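Local atomic coordinates of taurocyamine kinase (Schistosoma mansoni, PDB entry 4WOD), a protein that catalyses the reversible, magnesium-dependent transfer of phosphate from ATP to taurocyamine, using a chain built of two fused phosphagen kinase repeats. Residues A[426-430]-A[495-499]; A[433-437]-A[624-630]; A[634-640]-A[689-695]. The protein carries 4 engineered substitutions. Numbering follows the deposited sequence.

Contact 1 (A[426-430]-A[495-499])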
loop_
_atom_site.group_PDB
_atom_site.type_symbol
_atom_site.label_atom_id
_atom_site.label_comp_id
_atom_site.label_asym_id
_atom_site.label_seq_id
_atom_site.Cartn_x
_atom_site.Cartn_y
_atom_site.Cartn_z
ATOM N N ARG A 426 7.747 17.668 -3.244
ATOM C CA ARG A 426 6.882 18.107 -2.150
ATOM C C ARG A 426 7.739 18.522 -0.947
ATOM O O ARG A 426 8.372 17.682 -0.326
ATOM C CB ARG A 426 5.914 16.996 -1.739
ATOM C CG ARG A 426 5.059 16.430 -2.873
ATOM C CD ARG A 426 4.119 17.453 -3.453
ATOM N NE ARG A 426 3.040 16.819 -4.217
ATOM C CZ ARG A 426 3.105 16.498 -5.504
ATOM N NH1 ARG A 426 4.201 16.754 -6.203
ATOM N NH2 ARG A 426 2.059 15.916 -6.095
ATOM N N THR A 427 7.727 19.807 -0.602
ATOM C CA THR A 427 8.621 20.342 0.422
ATOM C C THR A 427 8.166 19.981 1.858
ATOM O O THR A 427 7.031 19.533 2.063
ATOM C CB THR A 427 8.738 21.864 0.273
ATOM O OG1 THR A 427 7.443 22.456 0.451
ATOM C CG2 THR A 427 9.262 22.219 -1.138
ATOM N N GLY A 428 9.058 20.159 2.837
ATOM C CA GLY A 428 8.785 19.757 4.214
ATOM C C GLY A 428 8.356 20.894 5.139
ATOM O O GLY A 428 7.741 20.660 6.172
ATOM N N GLU A 429 8.692 22.116 4.768
ATOM C CA GLU A 429 8.299 23.318 5.521
ATOM C C GLU A 429 8.699 24.549 4.710
ATOM O O GLU A 429 9.485 24.440 3.772
ATOM C CB GLU A 429 8.955 23.351 6.907
ATOM C CG GLU A 429 10.462 23.552 6.893
ATOM C CD GLU A 429 10.990 23.864 8.280
ATOM O OE1 GLU A 429 10.355 24.689 8.974
ATOM O OE2 GLU A 429 12.008 23.266 8.699
ATOM N N ALA A 430 8.189 25.715 5.090
ATOM C CA ALA A 430 8.429 26.939 4.356
ATOM C C ALA A 430 9.908 27.221 4.190
ATOM O O ALA A 430 10.321 27.751 3.158
ATOM C CB ALA A 430 7.748 28.128 5.050
ATOM N N LEU A 495 5.575 22.528 10.366
ATOM C CA LEU A 495 6.021 21.632 9.324
ATOM C C LEU A 495 4.825 21.293 8.426
ATOM O O LEU A 495 3.679 21.309 8.879
ATOM C CB LEU A 495 6.609 20.355 9.916
ATOM C CG LEU A 495 7.891 20.549 10.711
ATOM C CD1 LEU A 495 8.403 19.189 11.208
ATOM C CD2 LEU A 495 8.915 21.244 9.826
ATOM N N PHE A 496 5.092 21.008 7.164
ATOM C CA PHE A 496 4.018 20.690 6.197
ATOM C C PHE A 496 3.456 19.274 6.384
ATOM O O PHE A 496 4.068 18.464 7.085
ATOM C CB PHE A 496 4.546 20.891 4.772
ATOM C CG PHE A 496 4.799 22.319 4.428
ATOM C CD1 PHE A 496 4.366 23.346 5.270
ATOM C CD2 PHE A 496 5.478 22.651 3.257
ATOM C CE1 PHE A 496 4.593 24.681 4.934
ATOM C CE2 PHE A 496 5.710 23.962 2.927
ATOM C CZ PHE A 496 5.267 24.983 3.770
ATOM N N PRO A 497 2.275 18.960 5.772
ATOM C CA PRO A 497 1.654 17.659 6.060
ATOM C C PRO A 497 2.483 16.470 5.590
ATOM O O PRO A 497 2.115 15.350 5.867
ATOM C CB PRO A 497 0.311 17.711 5.301
ATOM C CG PRO A 497 0.002 19.199 5.183
ATOM C CD PRO A 497 1.377 19.854 5.007
ATOM N N THR A 498 3.575 16.725 4.880
ATOM C CA THR A 498 4.448 15.660 4.405
ATOM C C THR A 498 5.194 15.006 5.575
ATOM O O THR A 498 5.125 13.792 5.757
ATOM C CB THR A 498 5.465 16.196 3.370
ATOM O OG1 THR A 498 6.018 17.423 3.849
ATOM C CG2 THR A 498 4.807 16.429 1.990
ATOM N N ILE A 499 5.872 15.821 6.389
ATOM C CA ILE A 499 6.811 15.304 7.363
ATOM C C ILE A 499 6.432 15.621 8.800
ATOM O O ILE A 499 7.027 15.067 9.729
ATOM C CB ILE A 499 8.262 15.840 7.074
ATOM C CG1 ILE A 499 8.389 17.343 7.382
ATOM C CG2 ILE A 499 8.623 15.563 5.646
ATOM C CD1 ILE A 499 9.842 17.859 7.313
#

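Contact 2 (A[433-437]-A[624-630])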
loop_
_atom_site.group_PDB
_atom_site.type_symbol
_atom_site.label_atom_id
_atom_site.label_comp_id
_atom_site.label_asym_id
_atom_site.label_seq_id
_atom_site.Cartn_x
_atom_site.Cartn_y
_atom_site.Cartn_z
ATOM N N TYR A 433 12.303 26.646 1.093
ATOM C CA TYR A 433 12.458 27.543 -0.041
ATOM C C TYR A 433 13.598 28.557 0.114
ATOM O O TYR A 433 13.873 29.322 -0.802
ATOM C CB TYR A 433 11.148 28.288 -0.316
ATOM C CG TYR A 433 10.069 27.365 -0.843
ATOM C CD1 TYR A 433 10.005 27.039 -2.198
ATOM C CD2 TYR A 433 9.136 26.796 0.014
ATOM C CE1 TYR A 433 9.008 26.196 -2.699
ATOM C CE2 TYR A 433 8.146 25.926 -0.472
ATOM C CZ TYR A 433 8.085 25.638 -1.822
ATOM O OH TYR A 433 7.093 24.779 -2.301
ATOM N N SER A 434 14.246 28.581 1.258
ATOM C CA SER A 434 15.482 29.343 1.350
ATOM C C SER A 434 16.657 28.386 1.565
ATOM O O SER A 434 17.686 28.534 0.917
ATOM C CB SER A 434 15.401 30.401 2.461
ATOM O OG SER A 434 15.354 29.801 3.741
ATOM N N THR A 435 16.509 27.413 2.468
ATOM C CA THR A 435 17.592 26.454 2.750
ATOM C C THR A 435 18.052 25.700 1.491
ATOM O O THR A 435 19.262 25.449 1.293
ATOM C CB THR A 435 17.161 25.432 3.814
ATOM O OG1 THR A 435 16.687 26.124 4.974
ATOM C CG2 THR A 435 18.327 24.501 4.200
ATOM N N PHE A 436 17.094 25.357 0.630
ATOM C CA PHE A 436 17.417 24.638 -0.613
ATOM C C PHE A 436 17.133 25.460 -1.869
ATOM O O PHE A 436 16.699 24.909 -2.888
ATOM C CB PHE A 436 16.640 23.320 -0.685
ATOM C CG PHE A 436 16.870 22.417 0.494
ATOM C CD1 PHE A 436 18.105 21.853 0.710
ATOM C CD2 PHE A 436 15.856 22.157 1.403
ATOM C CE1 PHE A 436 18.330 21.031 1.798
ATOM C CE2 PHE A 436 16.066 21.332 2.476
ATOM C CZ PHE A 436 17.306 20.770 2.684
ATOM N N ILE A 437 17.366 26.767 -1.785
ATOM C CA ILE A 437 17.047 27.692 -2.870
ATOM C C ILE A 437 17.737 27.298 -4.194
ATOM O O ILE A 437 17.163 27.474 -5.269
ATOM C CB ILE A 437 17.419 29.155 -2.475
ATOM C CG1 ILE A 437 16.948 30.155 -3.534
ATOM C CG2 ILE A 437 18.930 29.310 -2.233
ATOM C CD1 ILE A 437 16.837 31.604 -2.987
ATOM N N LYS A 624 9.943 36.380 -2.295
ATOM C CA LYS A 624 10.271 35.749 -3.571
ATOM C C LYS A 624 9.030 35.136 -4.258
ATOM O O LYS A 624 8.733 35.448 -5.418
ATOM C CB LYS A 624 11.330 34.644 -3.369
ATOM C CG LYS A 624 12.612 35.076 -2.623
ATOM C CD LYS A 624 13.684 33.961 -2.585
ATOM C CE LYS A 624 13.350 32.847 -1.600
ATOM N NZ LYS A 624 13.482 33.214 -0.153
ATOM N N TYR A 625 8.302 34.277 -3.540
ATOM C CA TYR A 625 7.307 33.409 -4.195
ATOM C C TYR A 625 5.835 33.653 -3.834
ATOM O O TYR A 625 4.972 32.912 -4.303
ATOM C CB TYR A 625 7.635 31.934 -3.902
ATOM C CG TYR A 625 9.072 31.567 -4.205
ATOM C CD1 TYR A 625 9.627 31.834 -5.455
ATOM C CD2 TYR A 625 9.880 30.983 -3.231
ATOM C CE1 TYR A 625 10.949 31.515 -5.734
ATOM C CE2 TYR A 625 11.196 30.657 -3.500
ATOM C CZ TYR A 625 11.727 30.930 -4.745
ATOM O OH TYR A 625 13.042 30.606 -5.000
ATOM N N GLY A 626 5.523 34.649 -3.009
ATOM C CA GLY A 626 4.120 34.837 -2.627
ATOM C C GLY A 626 3.694 33.807 -1.587
ATOM O O GLY A 626 4.491 33.461 -0.719
ATOM N N TYR A 627 2.454 33.309 -1.652
ATOM C CA TYR A 627 2.031 32.321 -0.665
ATOM C C TYR A 627 2.820 31.021 -0.832
ATOM O O TYR A 627 3.023 30.514 -1.943
ATOM C CB TYR A 627 0.504 32.076 -0.712
ATOM C CG TYR A 627 -0.238 33.246 -0.083
ATOM C CD1 TYR A 627 -0.184 33.460 1.286
ATOM C CD2 TYR A 627 -0.925 34.163 -0.865
ATOM C CE1 TYR A 627 -0.829 34.537 1.871
ATOM C CE2 TYR A 627 -1.570 35.251 -0.302
ATOM C CZ TYR A 627 -1.517 35.433 1.067
ATOM O OH TYR A 627 -2.146 36.515 1.636
ATOM N N ILE A 628 3.317 30.531 0.291
ATOM C CA ILE A 628 4.094 29.294 0.326
ATOM C C ILE A 628 3.183 28.088 0.476
ATOM O O ILE A 628 2.235 28.112 1.265
ATOM C CB ILE A 628 5.114 29.332 1.480
ATOM C CG1 ILE A 628 6.157 30.407 1.179
ATOM C CG2 ILE A 628 5.766 27.941 1.701
ATOM C CD1 ILE A 628 6.840 30.912 2.417
ATOM N N THR A 629 3.458 27.052 -0.312
ATOM C CA THR A 629 2.692 25.815 -0.309
ATOM C C THR A 629 3.660 24.633 -0.355
ATOM O O THR A 629 4.844 24.778 -0.700
ATOM C CB THR A 629 1.697 25.726 -1.511
ATOM O OG1 THR A 629 2.411 25.762 -2.752
ATOM C CG2 THR A 629 0.708 26.897 -1.494
ATOM N N CYS A 630 3.149 23.466 0.003
ATOM C CA CYS A 630 3.939 22.246 -0.031
ATOM C C CYS A 630 4.536 21.963 -1.418
ATOM O O CYS A 630 5.745 21.771 -1.545
ATOM C CB CYS A 630 3.077 21.078 0.440
ATOM S SG CYS A 630 3.882 19.499 0.394
HETATM O O HOH W 1 13.531 28.169 -3.402
#

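Contact 3 (A[634-640]-A[689-695])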
loop_
_atom_site.group_PDB
_atom_site.type_symbol
_atom_site.label_atom_id
_atom_site.label_comp_id
_atom_site.label_asym_id
_atom_site.label_seq_id
_atom_site.Cartn_x
_atom_site.Cartn_y
_atom_site.Cartn_z
ATOM N N ASN A 634 2.258 25.220 -6.744
ATOM C CA ASN A 634 1.121 25.998 -6.265
ATOM C C ASN A 634 1.423 27.244 -5.436
ATOM O O ASN A 634 0.607 27.662 -4.613
ATOM C CB ASN A 634 0.186 25.096 -5.484
ATOM C CG ASN A 634 -1.130 24.916 -6.191
ATOM O OD1 ASN A 634 -1.969 25.814 -6.188
ATOM N ND2 ASN A 634 -1.308 23.762 -6.843
ATOM N N LEU A 635 2.588 27.836 -5.673
ATOM C CA LEU A 635 2.980 29.129 -5.115
ATOM C C LEU A 635 2.333 30.382 -5.730
ATOM O O LEU A 635 1.530 30.303 -6.653
ATOM C CB LEU A 635 4.498 29.287 -5.257
ATOM C CG LEU A 635 5.362 28.170 -4.707
ATOM C CD1 LEU A 635 6.802 28.342 -5.251
ATOM C CD2 LEU A 635 5.352 28.186 -3.182
ATOM N N GLY A 636 2.723 31.545 -5.210
ATOM C CA GLY A 636 2.229 32.820 -5.708
ATOM C C GLY A 636 0.851 33.112 -5.147
ATOM O O GLY A 636 0.708 33.432 -3.972
ATOM N N THR A 637 -0.159 32.986 -6.000
ATOM C CA THR A 637 -1.547 33.127 -5.582
ATOM C C THR A 637 -2.069 31.851 -4.955
ATOM O O THR A 637 -3.003 31.881 -4.155
ATOM C CB THR A 637 -2.460 33.453 -6.767
ATOM O OG1 THR A 637 -2.420 32.355 -7.690
ATOM C CG2 THR A 637 -2.022 34.731 -7.453
ATOM N N SER A 638 -1.488 30.731 -5.382
ATOM C CA SER A 638 -1.973 29.403 -5.047
ATOM C C SER A 638 -3.431 29.238 -5.442
ATOM O O SER A 638 -4.158 28.516 -4.783
ATOM C CB SER A 638 -1.817 29.123 -3.554
ATOM O OG SER A 638 -1.995 27.739 -3.308
ATOM N N MET A 639 -3.841 29.931 -6.495
ATOM C CA MET A 639 -5.254 30.080 -6.833
ATOM C C MET A 639 -5.605 29.356 -8.097
ATOM O O MET A 639 -4.962 29.534 -9.130
ATOM C CB MET A 639 -5.633 31.550 -6.992
ATOM C CG MET A 639 -7.103 31.759 -7.351
ATOM S SD MET A 639 -7.618 33.490 -7.268
ATOM C CE MET A 639 -7.877 33.651 -5.483
ATOM N N ARG A 640 -6.651 28.552 -8.010
ATOM C CA ARG A 640 -7.190 27.873 -9.158
ATOM C C ARG A 640 -8.682 28.156 -9.251
ATOM O O ARG A 640 -9.457 27.726 -8.392
ATOM C CB ARG A 640 -6.914 26.364 -9.072
ATOM C CG ARG A 640 -7.406 25.556 -10.275
ATOM C CD ARG A 640 -7.161 24.060 -10.018
ATOM N NE ARG A 640 -7.563 23.188 -11.116
ATOM C CZ ARG A 640 -8.814 22.794 -11.355
ATOM N NH1 ARG A 640 -9.810 23.215 -10.587
ATOM N NH2 ARG A 640 -9.072 21.981 -12.372
ATOM N N ARG A 689 -1.950 29.547 -14.743
ATOM C CA ARG A 689 -0.963 30.316 -13.990
ATOM C C ARG A 689 -1.252 30.321 -12.494
ATOM O O ARG A 689 -2.415 30.276 -12.081
ATOM C CB ARG A 689 -0.900 31.750 -14.509
ATOM C CG ARG A 689 -0.387 31.844 -15.945
ATOM C CD ARG A 689 -0.557 33.247 -16.489
ATOM N NE ARG A 689 0.532 34.118 -16.076
ATOM C CZ ARG A 689 0.538 35.436 -16.230
ATOM N NH1 ARG A 689 -0.503 36.053 -16.779
ATOM N NH2 ARG A 689 1.587 36.138 -15.826
ATOM N N ARG A 690 -0.194 30.390 -11.687
ATOM C CA ARG A 690 -0.328 30.510 -10.224
ATOM C C ARG A 690 0.553 31.626 -9.682
ATOM O O ARG A 690 0.193 32.327 -8.729
ATOM C CB ARG A 690 0.058 29.205 -9.520
ATOM C CG ARG A 690 -0.767 28.014 -9.921
ATOM C CD ARG A 690 -2.086 27.977 -9.169
ATOM N NE ARG A 690 -2.787 26.720 -9.452
ATOM C CZ ARG A 690 -3.536 26.522 -10.535
ATOM N NH1 ARG A 690 -3.695 27.507 -11.412
ATOM N NH2 ARG A 690 -4.133 25.352 -10.735
ATOM N N LEU A 691 1.721 31.758 -10.304
ATOM C CA LEU A 691 2.791 32.622 -9.819
ATOM C C LEU A 691 3.141 33.652 -10.895
ATOM O O LEU A 691 3.179 33.325 -12.079
ATOM C CB LEU A 691 4.014 31.767 -9.456
ATOM C CG LEU A 691 5.303 32.436 -8.996
ATOM C CD1 LEU A 691 5.102 32.971 -7.604
ATOM C CD2 LEU A 691 6.455 31.457 -9.031
ATOM N N GLY A 692 3.375 34.897 -10.495
ATOM C CA GLY A 692 3.733 35.935 -11.446
ATOM C C GLY A 692 2.552 36.786 -11.867
ATOM O O GLY A 692 2.643 37.589 -12.794
ATOM N N LEU A 693 1.432 36.618 -11.176
ATOM C CA LEU A 693 0.230 37.376 -11.479
ATOM C C LEU A 693 -0.567 37.572 -10.187
ATOM O O LEU A 693 -0.299 36.904 -9.186
ATOM C CB LEU A 693 -0.601 36.659 -12.554
ATOM C CG LEU A 693 -1.516 35.487 -12.160
ATOM C CD1 LEU A 693 -2.301 35.000 -13.382
ATOM C CD2 LEU A 693 -0.774 34.322 -11.519
ATOM N N THR A 694 -1.528 38.492 -10.180
ATOM C CA THR A 694 -2.319 38.679 -8.966
ATOM C C THR A 694 -3.510 37.717 -8.946
ATOM O O THR A 694 -3.806 37.055 -9.945
ATOM C CB THR A 694 -2.830 40.125 -8.817
ATOM O OG1 THR A 694 -3.743 40.408 -9.878
ATOM C CG2 THR A 694 -1.666 41.130 -8.836
ATOM N N GLU A 695 -4.183 37.644 -7.802
ATOM C CA GLU A 695 -5.358 36.795 -7.644
ATOM C C GLU A 695 -6.444 37.256 -8.615
ATOM O O GLU A 695 -7.055 36.461 -9.333
ATOM C CB GLU A 695 -5.863 36.834 -6.193
ATOM C CG GLU A 695 -4.995 36.070 -5.169
ATOM C CD GLU A 695 -3.750 36.824 -4.696
ATOM O OE1 GLU A 695 -3.535 37.971 -5.122
ATOM O OE2 GLU A 695 -2.982 36.262 -3.884
HETATM O O HOH W 2 -0.373 36.517 -3.961
HETATM O O HOH W 3 -4.324 33.792 -3.066
HETATM O O HOH W 4 -5.229 23.920 -13.351
#

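Contact 1 (A[426-430]-A[495-499])
This is a buried loop-to-loop contact inside the second repeat, between the loop 426-430 that follows helix 409-418 and the loop 495-499 that leads from strand 480-489 to helix 502-517. Two hydrogen bonds join the loops, one between backbones and one from a side chain: F496 N donates to G428 O at 2.8 Å and almost straight on, and T498 OG1 donates to T427 O at 2.9 Å. On G428 a CB would collide with I499 CD1, so glycine lets the chains come this close. The topology is that of the phosphagen kinases, in which a small helical N-terminal domain packs against the large catalytic domain built on an antiparallel sheet; this contact is part of that interface. F496 has more of its surface covered here than any other residue. Its ring takes a CH-pi contact from E429, whose CA sits 3.6 Å from the ring centroid and over the face, while T427 OG1 comes to the ring edge, 3.4 Å from F496 CE2, and itself bonds to C630. L495 CD2 packs on E429 CB at 3.6 Å, leaving the E429 carboxylate to T403 and H405. At the far end R426 CB meets T498 CG2 at 3.9 Å, and the rest of the arginine runs away past helix 553-558.

Contact 2 (A[433-437]-A[624-630])
Y433, on the short helix 432-435, carries most of the helix side of this contact. Its CB lies at the edge of the Y625 ring, 4.0 Å from Y625 CE2; the two rings meet obliquely, with centroids 5.8 Å apart. Further out, Y433 CE2 packs on I628 CG2 at 3.8 Å, and the phenol reaches the backbone, Y433 OH donating to T629 O at 2.8 Å. The carbonyl of Y433 is tied back too: a water donates to Y433 O (2.9 Å) and to Y625 OH (3.0 Å), a hydroxyl that also bonds D441. The helix thus joins the N-terminal helical domain of the second phosphagen kinase repeat to the catalytic domain, at the chain that runs from strand 626-627 toward the predicted active-site cysteine C631. S434 only brushes the lysine, its CB 4.3 Å from K624 NZ. At I437, where helix 437-448 begins, CD1 lies 4.0 Å from K624 CE and CG1 4.2 Å from Y625 OH.

Contact 3 (A[634-640]-A[689-695])
R690 lays its guanidinium face against M639 O and R640 CB, its CD 3.3 Å from M639 O, and buries more area here than any other residue. Its NH1 bonds back to R689 O at 3.1 Å and to N687 O. T637 N and T637 OG1 both donate to R690 O, each at 2.8 Å. T637 OG1 also accepts from M639 N (3.1 Å), closing an ST turn that overlaps the end of the type II' turn L635-S638. G636 fits that turn with its positive phi, and a CB there would clash with R690 O and L691 CA; instead L691 CD1 packs on G636 CA at 3.4 Å. In the second repeat's catalytic domain, this turn leads into strand 639-646 of the antiparallel sheet, while 689-695 connects strand 682-687 to the C-terminal helix 695-715. T637 CG2 nestles at the start of that helix, 3.6 Å from E695 N, and one water donates to both T637 O (2.6 Å) and E695 OE2 (2.9 Å); the other carboxylate oxygen, E695 OE1, bonds T461 N. R640, predicted to bind ATP, has its NE 4.1 Å from R690 NH2. A water accepts from R690 NH2 (3.2 Å) and weakly from R640 NE (3.3 Å), so the like charges sit side by side, their repulsion probably eased by the water and, at R640, by a salt bridge to D684.

Contacts 1 and 2 interlock along the chain and touch in space, their centres 11 Å apart: T427 OG1 lies 2.7 Å from C630 O, a probable hydrogen bond, and F496 CZ packs on I628 CG2 at 3.6 Å. Contact 2 passes on to contact 3, centre 13 Å away, through a probable bond between Y627 N and G636 O (2.9 Å) and through L691 CD1, 3.3 Å from Y625 O. Contacts 1 and 3 do not touch; about 7 Å separates their nearest atoms. The predicted active-site residue C631 follows 624-630 directly, with the R426 side chain about 4 Å from its own, while contact 3 contributes R640 to the predicted ATP site.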